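Local coordinates for putative oxidoreductase YfjR (Streptomyces aurantiacus, PDB 4OQZ), which acts as an S-selective imine reductase, converting imines to amines with a nicotinamide cofactor, most likely NADPH, at residues Q54-N59 with E80-G85; V118-P123 with P128-F133; H243-N248 with V253-P258. One frame throughout, in Å; residues are numbered along the deposited sequence.

Interaction 1 of 3, residues Q54-N59 with E80-G85; sequences QALSAN and EEAVAG
Val83 N donates to Glu80 O at 3.2 Å, a backbone bond that closes a turn round Ala82 and presents its methyl group to Leu56 and Ser57. The backbone angles of Glu81 and Ala82 fit a type I turn, and those of Val83 remain helical, although the regular bonds of a helix are missing. Ala82 CB is the group that does the touching: it lies 3.6 Å from Leu56 CB, and Leu56 CD1 closes on it at 3.8 Å. With Leu56 CG anti to the carbonyl carbon (chi1 -65°) and chi2 at 158°, CD1 is the branch that reaches the methyl. Further along the helix, Ser57 offers its own CB at 4.4 Å from Ala82 CB. Its hydroxyl serves another purpose, since Ser57 OG is hydrogen-bonded to Glu53 O, one turn earlier in the same helix. No hydrogen bond joins the two segments; the side-chain contact is apolar and buries a modest 154 Å² in total. In the Rossmann-type domain, helix 52-57 leads into strand 61-64, while 80-85 belongs to the return path of the beta-alpha-beta crossover that runs through helix 69-75 to strand 87-90. The contact joins the end of helix 52-57 to the loop before strand 87-90. A polar tie runs beside them from Asn59 O to Arg86 NE, and Leu56 also rests on Ile8 and Ala79. Glu80 has Arg105 as its salt-bridge partner. Ala82 O is covered by the contact and has no polar partner in the model; Leu56 CB stands 4.1 Å from it.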
ATOM      1  N   GLN A  54      21.965  38.057  -6.371  1.00 75.55           N
ATOM      2  CA  GLN A  54      21.396  38.607  -7.601  1.00 74.88           C
ATOM      3  C   GLN A  54      20.158  37.830  -8.015  1.00 79.96           C
ATOM      4  O   GLN A  54      19.194  38.435  -8.484  1.00 79.77           O
ATOM      5  CB  GLN A  54      22.440  38.614  -8.723  1.00 78.63           C
ATOM      6  CG  GLN A  54      23.612  39.568  -8.447  1.00 84.48           C
ATOM      7  CD  GLN A  54      23.287  41.022  -8.699  1.00 97.64           C
ATOM      8  OE1 GLN A  54      22.796  41.393  -9.775  1.00 95.74           O
ATOM      9  NE2 GLN A  54      23.626  41.891  -7.740  1.00 81.42           N
ATOM     10  N   ALA A  55      20.166  36.499  -7.796  1.00 76.02           N
ATOM     11  CA  ALA A  55      19.014  35.635  -8.077  1.00 72.78           C
ATOM     12  C   ALA A  55      17.833  36.057  -7.185  1.00 74.49           C
ATOM     13  O   ALA A  55      16.734  36.213  -7.709  1.00 74.79           O
ATOM     14  CB  ALA A  55      19.373  34.177  -7.836  1.00 71.81           C
ATOM     15  N   LEU A  56      18.078  36.305  -5.872  1.00 70.81           N
ATOM     16  CA  LEU A  56      17.071  36.718  -4.870  1.00 69.91           C
ATOM     17  C   LEU A  56      16.481  38.108  -5.113  1.00 73.85           C
ATOM     18  O   LEU A  56      15.263  38.258  -5.149  1.00 71.19           O
ATOM     19  CB  LEU A  56      17.645  36.695  -3.435  1.00 72.04           C
ATOM     20  CG  LEU A  56      18.047  35.353  -2.850  1.00 75.68           C
ATOM     21  CD1 LEU A  56      19.042  35.543  -1.745  1.00 78.49           C
ATOM     22  CD2 LEU A  56      16.859  34.587  -2.352  1.00 74.99           C
ATOM     23  N   SER A  57      17.342  39.125  -5.258  1.00 72.39           N
ATOM     24  CA  SER A  57      16.896  40.503  -5.454  1.00 74.47           C
ATOM     25  C   SER A  57      16.211  40.802  -6.800  1.00 79.11           C
ATOM     26  O   SER A  57      15.637  41.883  -6.962  1.00 80.51           O
ATOM     27  CB  SER A  57      18.009  41.502  -5.121  1.00 80.22           C
ATOM     28  OG  SER A  57      19.261  41.116  -5.663  1.00 89.65           O
ATOM     29  N   ALA A  58      16.213  39.832  -7.733  1.00 75.00           N
ATOM     30  CA  ALA A  58      15.590  39.984  -9.047  1.00 74.33           C
ATOM     31  C   ALA A  58      14.058  39.900  -8.987  1.00 74.94           C
ATOM     32  O   ALA A  58      13.396  40.391  -9.911  1.00 74.49           O
ATOM     33  CB  ALA A  58      16.128  38.932 -10.013  1.00 74.44           C
ATOM     34  N   ASN A  59      13.493  39.243  -7.935  1.00 68.42           N
ATOM     35  CA  ASN A  59      12.048  39.038  -7.814  1.00 66.07           C
ATOM     36  C   ASN A  59      11.559  38.903  -6.389  1.00 68.64           C
ATOM     37  O   ASN A  59      12.285  38.407  -5.528  1.00 67.43           O
ATOM     38  CB  ASN A  59      11.621  37.748  -8.564  1.00 61.28           C
ATOM     39  CG  ASN A  59      11.990  37.684 -10.023  1.00 80.19           C
ATOM     40  OD1 ASN A  59      12.895  36.957 -10.426  1.00 84.80           O
ATOM     41  ND2 ASN A  59      11.354  38.497 -10.835  1.00 64.83           N
ATOM     42  N   GLU A  80      22.056  37.551   3.017  1.00 93.51           N
ATOM     43  CA  GLU A  80      21.265  38.089   4.131  1.00 92.60           C
ATOM     44  C   GLU A  80      20.228  39.165   3.775  1.00 93.68           C
ATOM     45  O   GLU A  80      19.031  38.902   3.880  1.00 91.17           O
ATOM     46  CB  GLU A  80      22.194  38.575   5.265  1.00 98.91           C
ATOM     47  CG  GLU A  80      23.495  37.792   5.422  1.00108.08           C
ATOM     48  CD  GLU A  80      23.389  36.347   5.878  1.00115.47           C
ATOM     49  OE1 GLU A  80      22.484  36.032   6.682  1.00101.39           O
ATOM     50  OE2 GLU A  80      24.255  35.538   5.476  1.00107.56           O
ATOM     51  N   GLU A  81      20.688  40.349   3.325  1.00 91.03           N
ATOM     52  CA  GLU A  81      19.858  41.504   2.954  1.00 90.14           C
ATOM     53  C   GLU A  81      18.881  41.259   1.780  1.00 88.60           C
ATOM     54  O   GLU A  81      17.842  41.917   1.714  1.00 87.21           O
ATOM     55  CB  GLU A  81      20.726  42.746   2.671  1.00 95.79           C
ATOM     56  CG  GLU A  81      21.451  43.311   3.885  1.00113.62           C
ATOM     57  CD  GLU A  81      22.901  42.890   4.025  1.00142.14           C
ATOM     58  OE1 GLU A  81      23.254  42.327   5.087  1.00141.36           O
ATOM     59  OE2 GLU A  81      23.690  43.135   3.083  1.00138.53           O
ATOM     60  N   ALA A  82      19.198  40.336   0.860  1.00 82.30           N
ATOM     61  CA  ALA A  82      18.302  40.079  -0.270  1.00 78.18           C
ATOM     62  C   ALA A  82      17.038  39.316   0.135  1.00 78.45           C
ATOM     63  O   ALA A  82      16.102  39.238  -0.656  1.00 75.05           O
ATOM     64  CB  ALA A  82      19.036  39.351  -1.380  1.00 77.81           C
ATOM     65  N   VAL A  83      17.011  38.762   1.355  1.00 75.71           N
ATOM     66  CA  VAL A  83      15.864  38.018   1.884  1.00 73.01           C
ATOM     67  C   VAL A  83      14.696  38.957   2.245  1.00 74.62           C
ATOM     68  O   VAL A  83      13.548  38.584   2.013  1.00 69.69           O
ATOM     69  CB  VAL A  83      16.252  37.038   3.037  1.00 78.41           C
ATOM     70  CG1 VAL A  83      15.060  36.199   3.488  1.00 75.12           C
ATOM     71  CG2 VAL A  83      17.396  36.115   2.606  1.00 78.76           C
ATOM     72  N   ALA A  84      14.983  40.182   2.763  1.00 73.34           N
ATOM     73  CA  ALA A  84      13.949  41.154   3.167  1.00 74.38           C
ATOM     74  C   ALA A  84      12.910  41.525   2.081  1.00 78.16           C
ATOM     75  O   ALA A  84      13.282  41.862   0.949  1.00 77.23           O
ATOM     76  CB  ALA A  84      14.590  42.407   3.765  1.00 79.43           C
ATOM     77  N   GLY A  85      11.627  41.443   2.456  1.00 75.57           N
ATOM     78  CA  GLY A  85      10.486  41.730   1.586  1.00 75.68           C
ATOM     79  C   GLY A  85      10.253  40.706   0.482  1.00 81.02           C
ATOM     80  O   GLY A  85       9.630  41.015  -0.543  1.00 81.15           O
TER

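Interaction 2 of 3, residues V118-P123 with P128-F133; sequences VLSPPP and PDMSTF
Leu119 and Phe133 share a first torsion, each with its CG anti to the carbonyl carbon (chi1 -59° in Leu119), and this brings the leucine fork against one end of the phenyl ring. Leu119 CD1 reaches Phe133 CE2 at 3.5 Å in an oblique approach. Met130, bent at chi2 (-70°) and again at chi3, leans its CG and SD against 118-123: its CG lies 3.6 Å from Ser120 OG, and its SD comes equally near Leu119 O. Ser120 OG itself donates to Pro121 O at 2.9 Å. The backbone bond Leu119 N to Ser131 O is 2.9 Å long with 153° at the hydrogen. Val118 and Thr132 form an antiparallel non-hydrogen-bonded pair, and Val118 CG1 passes 3.7 Å from Thr132 OG1, a hydroxyl that is hydrogen-bonded to Thr152. Leu119 is the centre of an inverse gamma turn, with a weak Ser120 N to Val118 O bond. This is the loop end of the hairpin formed by strands 112-119 and 131-135. Strand 154-159 flanks the second of them, helix 163-191 packs on Leu119 and Phe133, Tyr203 of the second subunit meets the Phe133 ring, and helix 12-23 touches Val118 through Met13.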
ATOM      1  N   VAL A 118       5.700  18.833  -2.805  1.00 39.00           N
ATOM      2  CA  VAL A 118       5.325  18.504  -4.204  1.00 37.88           C
ATOM      3  C   VAL A 118       5.053  17.007  -4.401  1.00 40.90           C
ATOM      4  O   VAL A 118       5.985  16.202  -4.370  1.00 41.22           O
ATOM      5  CB  VAL A 118       6.338  19.046  -5.289  1.00 43.09           C
ATOM      6  CG1 VAL A 118       5.736  18.986  -6.692  1.00 41.78           C
ATOM      7  CG2 VAL A 118       6.818  20.464  -4.979  1.00 44.35           C
ATOM      8  N   LEU A 119       3.792  16.639  -4.670  1.00 38.68           N
ATOM      9  CA  LEU A 119       3.424  15.240  -4.928  1.00 39.56           C
ATOM     10  C   LEU A 119       3.483  15.010  -6.443  1.00 48.09           C
ATOM     11  O   LEU A 119       2.457  14.805  -7.104  1.00 49.12           O
ATOM     12  CB  LEU A 119       2.028  14.905  -4.377  1.00 40.24           C
ATOM     13  CG  LEU A 119       1.785  15.099  -2.889  1.00 45.93           C
ATOM     14  CD1 LEU A 119       0.398  14.605  -2.537  1.00 46.09           C
ATOM     15  CD2 LEU A 119       2.877  14.412  -2.040  1.00 48.87           C
ATOM     16  N   SER A 120       4.694  15.123  -6.985  1.00 44.95           N
ATOM     17  CA  SER A 120       4.951  14.991  -8.403  1.00 45.90           C
ATOM     18  C   SER A 120       6.366  14.643  -8.731  1.00 50.13           C
ATOM     19  O   SER A 120       7.287  15.296  -8.246  1.00 50.69           O
ATOM     20  CB  SER A 120       4.590  16.273  -9.159  1.00 50.06           C
ATOM     21  OG  SER A 120       4.606  16.045 -10.563  1.00 51.83           O
ATOM     22  N   PRO A 121       6.549  13.696  -9.678  1.00 48.02           N
ATOM     23  CA  PRO A 121       7.893  13.486 -10.248  1.00 48.86           C
ATOM     24  C   PRO A 121       8.189  14.681 -11.191  1.00 53.30           C
ATOM     25  O   PRO A 121       7.231  15.393 -11.532  1.00 51.27           O
ATOM     26  CB  PRO A 121       7.728  12.183 -11.052  1.00 49.76           C
ATOM     27  CG  PRO A 121       6.304  12.180 -11.463  1.00 52.98           C
ATOM     28  CD  PRO A 121       5.523  12.873 -10.378  1.00 48.40           C
ATOM     29  N   PRO A 122       9.439  14.901 -11.691  1.00 52.77           N
ATOM     30  CA  PRO A 122       9.683  16.042 -12.607  1.00 54.12           C
ATOM     31  C   PRO A 122       8.842  16.124 -13.897  1.00 59.17           C
ATOM     32  O   PRO A 122       8.487  17.251 -14.220  1.00 58.73           O
ATOM     33  CB  PRO A 122      11.191  15.990 -12.865  1.00 57.53           C
ATOM     34  CG  PRO A 122      11.741  15.220 -11.719  1.00 61.04           C
ATOM     35  CD  PRO A 122      10.706  14.192 -11.404  1.00 55.19           C
ATOM     36  N   PRO A 123       8.448  15.035 -14.633  1.00 55.68           N
ATOM     37  CA  PRO A 123       7.598  15.245 -15.826  1.00 55.88           C
ATOM     38  C   PRO A 123       6.145  15.661 -15.514  1.00 57.17           C
ATOM     39  O   PRO A 123       5.448  16.157 -16.401  1.00 59.35           O
ATOM     40  CB  PRO A 123       7.682  13.904 -16.576  1.00 57.80           C
ATOM     41  CG  PRO A 123       7.945  12.897 -15.534  1.00 61.10           C
ATOM     42  CD  PRO A 123       8.756  13.597 -14.452  1.00 56.83           C
ATOM     43  N   PRO A 128      -2.131  20.006 -14.738  1.00 56.50           N
ATOM     44  CA  PRO A 128      -3.307  20.489 -13.975  1.00 57.02           C
ATOM     45  C   PRO A 128      -3.835  19.512 -12.922  1.00 60.25           C
ATOM     46  O   PRO A 128      -4.621  19.883 -12.043  1.00 59.85           O
ATOM     47  CB  PRO A 128      -4.357  20.732 -15.062  1.00 61.40           C
ATOM     48  CG  PRO A 128      -3.981  19.799 -16.171  1.00 65.65           C
ATOM     49  CD  PRO A 128      -2.481  19.719 -16.149  1.00 59.89           C
ATOM     50  N   ASP A 129      -3.380  18.259 -13.017  1.00 55.54           N
ATOM     51  CA  ASP A 129      -3.795  17.144 -12.201  1.00 53.26           C
ATOM     52  C   ASP A 129      -2.929  16.904 -10.988  1.00 52.89           C
ATOM     53  O   ASP A 129      -3.383  16.224 -10.065  1.00 49.72           O
ATOM     54  CB  ASP A 129      -3.891  15.887 -13.071  1.00 55.27           C
ATOM     55  CG  ASP A 129      -4.753  16.105 -14.299  1.00 69.09           C
ATOM     56  OD1 ASP A 129      -5.990  16.157 -14.151  1.00 71.98           O
ATOM     57  OD2 ASP A 129      -4.186  16.304 -15.394  1.00 76.48           O
ATOM     58  N   MET A 130      -1.708  17.471 -10.957  1.00 48.46           N
ATOM     59  CA  MET A 130      -0.802  17.263  -9.820  1.00 47.02           C
ATOM     60  C   MET A 130      -1.087  18.215  -8.653  1.00 48.05           C
ATOM     61  O   MET A 130      -1.723  19.245  -8.859  1.00 48.67           O
ATOM     62  CB  MET A 130       0.668  17.305 -10.274  1.00 50.52           C
ATOM     63  CG  MET A 130       1.045  16.194 -11.257  1.00 55.42           C
ATOM     64  SD  MET A 130       1.081  14.562 -10.471  1.00 59.94           S
ATOM     65  CE  MET A 130      -0.152  13.733 -11.453  1.00 57.51           C
ATOM     66  N   SER A 131      -0.594  17.881  -7.443  1.00 42.44           N
ATOM     67  CA  SER A 131      -0.816  18.639  -6.219  1.00 42.21           C
ATOM     68  C   SER A 131       0.441  18.874  -5.354  1.00 42.16           C
ATOM     69  O   SER A 131       1.440  18.151  -5.446  1.00 41.65           O
ATOM     70  CB  SER A 131      -1.943  18.018  -5.397  1.00 46.00           C
ATOM     71  OG  SER A 131      -2.347  18.881  -4.344  1.00 57.90           O
ATOM     72  N   THR A 132       0.410  19.976  -4.607  1.00 37.81           N
ATOM     73  CA  THR A 132       1.477  20.386  -3.692  1.00 37.46           C
ATOM     74  C   THR A 132       0.818  20.910  -2.431  1.00 40.45           C
ATOM     75  O   THR A 132      -0.108  21.736  -2.494  1.00 40.15           O
ATOM     76  CB  THR A 132       2.386  21.451  -4.295  1.00 40.74           C
ATOM     77  OG1 THR A 132       2.901  21.002  -5.542  1.00 39.18           O
ATOM     78  CG2 THR A 132       3.588  21.821  -3.357  1.00 36.63           C
ATOM     79  N   PHE A 133       1.321  20.451  -1.284  1.00 37.98           N
ATOM     80  CA  PHE A 133       0.848  20.901   0.021  1.00 39.07           C
ATOM     81  C   PHE A 133       1.651  22.158   0.356  1.00 43.20           C
ATOM     82  O   PHE A 133       2.854  22.168   0.158  1.00 44.24           O
ATOM     83  CB  PHE A 133       1.142  19.840   1.107  1.00 41.33           C
ATOM     84  CG  PHE A 133       0.367  18.549   1.018  1.00 41.48           C
ATOM     85  CD1 PHE A 133      -0.990  18.509   1.332  1.00 43.86           C
ATOM     86  CD2 PHE A 133       1.001  17.364   0.674  1.00 42.72           C
ATOM     87  CE1 PHE A 133      -1.705  17.315   1.241  1.00 43.43           C
ATOM     88  CE2 PHE A 133       0.278  16.162   0.594  1.00 43.23           C
ATOM     89  CZ  PHE A 133      -1.066  16.154   0.849  1.00 40.35           C
TER

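Interaction 3 of 3, residues H243-N248 with V253-P258; sequences HVVHTN and VDTAFP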
ATOM      1  N   HIS A 243       1.547 -17.213   7.075  1.00 58.54           N
ATOM      2  CA  HIS A 243       1.378 -17.872   5.778  1.00 56.17           C
ATOM      3  C   HIS A 243       2.137 -17.143   4.671  1.00 59.38           C
ATOM      4  O   HIS A 243       2.783 -17.812   3.857  1.00 60.26           O
ATOM      5  CB  HIS A 243      -0.122 -18.013   5.434  1.00 54.58           C
ATOM      6  CG  HIS A 243      -0.885 -18.900   6.373  1.00 58.75           C
ATOM      7  ND1 HIS A 243      -0.252 -19.896   7.115  1.00 62.76           N
ATOM      8  CD2 HIS A 243      -2.207 -18.924   6.655  1.00 59.22           C
ATOM      9  CE1 HIS A 243      -1.205 -20.474   7.826  1.00 62.95           C
ATOM     10  NE2 HIS A 243      -2.398 -19.925   7.584  1.00 61.56           N
ATOM     11  N   VAL A 244       2.071 -15.773   4.645  1.00 52.70           N
ATOM     12  CA  VAL A 244       2.802 -14.916   3.699  1.00 49.21           C
ATOM     13  C   VAL A 244       4.304 -15.189   3.911  1.00 52.60           C
ATOM     14  O   VAL A 244       5.001 -15.492   2.944  1.00 51.57           O
ATOM     15  CB  VAL A 244       2.426 -13.407   3.839  1.00 50.83           C
ATOM     16  CG1 VAL A 244       3.420 -12.503   3.095  1.00 49.24           C
ATOM     17  CG2 VAL A 244       0.993 -13.145   3.338  1.00 48.43           C
ATOM     18  N   VAL A 245       4.777 -15.158   5.178  1.00 51.53           N
ATOM     19  CA  VAL A 245       6.177 -15.480   5.545  1.00 53.26           C
ATOM     20  C   VAL A 245       6.557 -16.898   5.090  1.00 60.82           C
ATOM     21  O   VAL A 245       7.662 -17.087   4.568  1.00 62.88           O
ATOM     22  CB  VAL A 245       6.460 -15.243   7.060  1.00 59.32           C
ATOM     23  CG1 VAL A 245       7.672 -16.042   7.561  1.00 62.87           C
ATOM     24  CG2 VAL A 245       6.655 -13.760   7.357  1.00 58.21           C
ATOM     25  N   HIS A 246       5.664 -17.890   5.287  1.00 58.52           N
ATOM     26  CA  HIS A 246       5.977 -19.278   4.908  1.00 61.63           C
ATOM     27  C   HIS A 246       6.080 -19.483   3.400  1.00 62.28           C
ATOM     28  O   HIS A 246       7.052 -20.078   2.944  1.00 62.91           O
ATOM     29  CB  HIS A 246       5.029 -20.292   5.571  1.00 64.31           C
ATOM     30  CG  HIS A 246       5.425 -20.664   6.970  1.00 71.29           C
ATOM     31  ND1 HIS A 246       6.370 -21.650   7.218  1.00 77.17           N
ATOM     32  CD2 HIS A 246       4.986 -20.174   8.153  1.00 74.02           C
ATOM     33  CE1 HIS A 246       6.473 -21.725   8.537  1.00 79.32           C
ATOM     34  NE2 HIS A 246       5.663 -20.850   9.142  1.00 78.06           N
ATOM     35  N   THR A 247       5.135 -18.912   2.630  1.00 54.94           N
ATOM     36  CA  THR A 247       5.074 -18.964   1.161  1.00 52.59           C
ATOM     37  C   THR A 247       6.369 -18.427   0.535  1.00 55.67           C
ATOM     38  O   THR A 247       6.872 -18.999  -0.439  1.00 57.00           O
ATOM     39  CB  THR A 247       3.846 -18.157   0.683  1.00 56.87           C
ATOM     40  OG1 THR A 247       2.666 -18.688   1.281  1.00 56.34           O
ATOM     41  CG2 THR A 247       3.681 -18.156  -0.817  1.00 57.03           C
ATOM     42  N   ASN A 248       6.871 -17.308   1.064  1.00 50.71           N
ATOM     43  CA  ASN A 248       8.083 -16.667   0.583  1.00 52.43           C
ATOM     44  C   ASN A 248       9.308 -17.502   0.961  1.00 62.01           C
ATOM     45  O   ASN A 248      10.196 -17.703   0.129  1.00 62.05           O
ATOM     46  CB  ASN A 248       8.179 -15.237   1.105  1.00 52.44           C
ATOM     47  CG  ASN A 248       7.263 -14.294   0.396  1.00 63.33           C
ATOM     48  OD1 ASN A 248       7.577 -13.760  -0.666  1.00 55.50           O
ATOM     49  ND2 ASN A 248       6.093 -14.083   0.953  1.00 59.40           N
ATOM     50  N   VAL A 253      12.430 -17.092  -1.586  1.00 68.03           N
ATOM     51  CA  VAL A 253      12.304 -15.630  -1.635  1.00 65.45           C
ATOM     52  C   VAL A 253      12.604 -15.052  -0.237  1.00 70.30           C
ATOM     53  O   VAL A 253      12.296 -15.688   0.769  1.00 71.44           O
ATOM     54  CB  VAL A 253      10.886 -15.209  -2.162  1.00 65.11           C
ATOM     55  CG1 VAL A 253      10.724 -13.695  -2.222  1.00 62.44           C
ATOM     56  CG2 VAL A 253      10.599 -15.819  -3.532  1.00 64.51           C
ATOM     57  N   ASP A 254      13.201 -13.851  -0.191  1.00 66.62           N
ATOM     58  CA  ASP A 254      13.528 -13.102   1.026  1.00 67.11           C
ATOM     59  C   ASP A 254      12.264 -12.766   1.854  1.00 65.33           C
ATOM     60  O   ASP A 254      11.288 -12.246   1.312  1.00 62.72           O
ATOM     61  CB  ASP A 254      14.302 -11.827   0.634  1.00 69.18           C
ATOM     62  CG  ASP A 254      14.913 -11.049   1.779  1.00 78.54           C
ATOM     63  OD1 ASP A 254      15.919 -11.537   2.361  1.00 82.72           O
ATOM     64  OD2 ASP A 254      14.441  -9.913   2.042  1.00 72.56           O
ATOM     65  N   THR A 255      12.285 -13.089   3.161  1.00 61.78           N
ATOM     66  CA  THR A 255      11.180 -12.854   4.101  1.00 59.80           C
ATOM     67  C   THR A 255      11.364 -11.628   5.010  1.00 62.41           C
ATOM     68  O   THR A 255      10.561 -11.465   5.927  1.00 60.98           O
ATOM     69  CB  THR A 255      10.875 -14.113   4.949  1.00 72.39           C
ATOM     70  OG1 THR A 255      12.027 -14.498   5.714  1.00 77.39           O
ATOM     71  CG2 THR A 255      10.361 -15.270   4.129  1.00 71.15           C
ATOM     72  N   ALA A 256      12.368 -10.751   4.750  1.00 59.81           N
ATOM     73  CA  ALA A 256      12.634  -9.557   5.576  1.00 60.81           C
ATOM     74  C   ALA A 256      11.459  -8.571   5.696  1.00 61.78           C
ATOM     75  O   ALA A 256      11.074  -8.236   6.816  1.00 62.98           O
ATOM     76  CB  ALA A 256      13.916  -8.850   5.136  1.00 63.02           C
ATOM     77  N   PHE A 257      10.884  -8.122   4.566  1.00 55.30           N
ATOM     78  CA  PHE A 257       9.714  -7.219   4.571  1.00 51.72           C
ATOM     79  C   PHE A 257       8.467  -7.899   5.166  1.00 54.66           C
ATOM     80  O   PHE A 257       7.904  -7.322   6.092  1.00 55.56           O
ATOM     81  CB  PHE A 257       9.448  -6.615   3.188  1.00 49.77           C
ATOM     82  CG  PHE A 257       8.262  -5.680   3.132  1.00 47.58           C
ATOM     83  CD1 PHE A 257       8.229  -4.524   3.901  1.00 51.30           C
ATOM     84  CD2 PHE A 257       7.202  -5.932   2.274  1.00 45.29           C
ATOM     85  CE1 PHE A 257       7.129  -3.657   3.845  1.00 49.69           C
ATOM     86  CE2 PHE A 257       6.108  -5.069   2.223  1.00 45.66           C
ATOM     87  CZ  PHE A 257       6.091  -3.922   2.984  1.00 44.36           C
ATOM     88  N   PRO A 258       8.068  -9.144   4.764  1.00 50.96           N
ATOM     89  CA  PRO A 258       6.902  -9.771   5.405  1.00 49.05           C
ATOM     90  C   PRO A 258       7.106 -10.106   6.877  1.00 49.23           C
ATOM     91  O   PRO A 258       6.131 -10.094   7.608  1.00 45.42           O
ATOM     92  CB  PRO A 258       6.681 -11.044   4.581  1.00 51.44           C
ATOM     93  CG  PRO A 258       7.379 -10.807   3.291  1.00 56.07           C
ATOM     94  CD  PRO A 258       8.586 -10.016   3.683  1.00 53.36           C
TER
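Pro258 lies across two valines of helix 234-250, its CB 3.9 Å from Val244 CG1 and the same distance from Val245 CG2. The proline and Val244 side chains meet at about a right angle, whereas Asn248 and Val253 approach at a slant, with Asn248 OD1 3.5 Å from Val253 CG1. Thr255 comes in beside them. Its hydroxyl occupies the position between backbone N and carbonyl carbon (chi1 60°) and is hydrogen-bonded to Arg259, while CG2 is directed into the contact, 3.3 Å from Val245 O and 3.7 Å from Asn248 CB. The Asn248 amide is fixed from both ends. Its ND2 donates to Val244 O at 2.7 Å and 159°, with the acceptor close to the amide plane; this oxygen also takes Asn248 N, and the two donors arrive from opposite faces of the carbonyl. Its OD1 accepts from Gln185 NE2 of helix 163-191, which bonds Asp254 O as well. Replacing Asn248 by alanine removes both amide bonds, which would probably leave Gln185 NE2 with one partner fewer, Val244 O with its backbone donor alone, and a gap beside Val253. The chain turns back between the helices, bringing the CA atoms of Asn248 and Val253 to 4.9 Å; Val253 N to Asn248 O is a weak bond. Met285 of the second subunit packs on Val253. Between the two segments the contact rests on apolar packing and that weak bond, round a buried amide bonded at both ends, and would probably be little affected by ionisation.

Overall arrangement
The three contacts follow one another along the chain without touching. Interactions 1 and 2 lie in the Rossmann-type domain, their centres about 27 Å apart: the first packs connections beside the early strands, the second lies at the loop end of a hairpin in the later part of the same sheet. Interaction 3 belongs to the helical C-terminal domain, about 34 Å from interaction 2 and 55 Å from interaction 1 between centres, on the opposite side of the chain's centre from the latter. Helix 163-191 links the two domains, touching residues of both interactions 2 and 3. Interaction 2 also borders helix 12-23, whose start lies within a glycine-rich pattern consistent with dinucleotide binding.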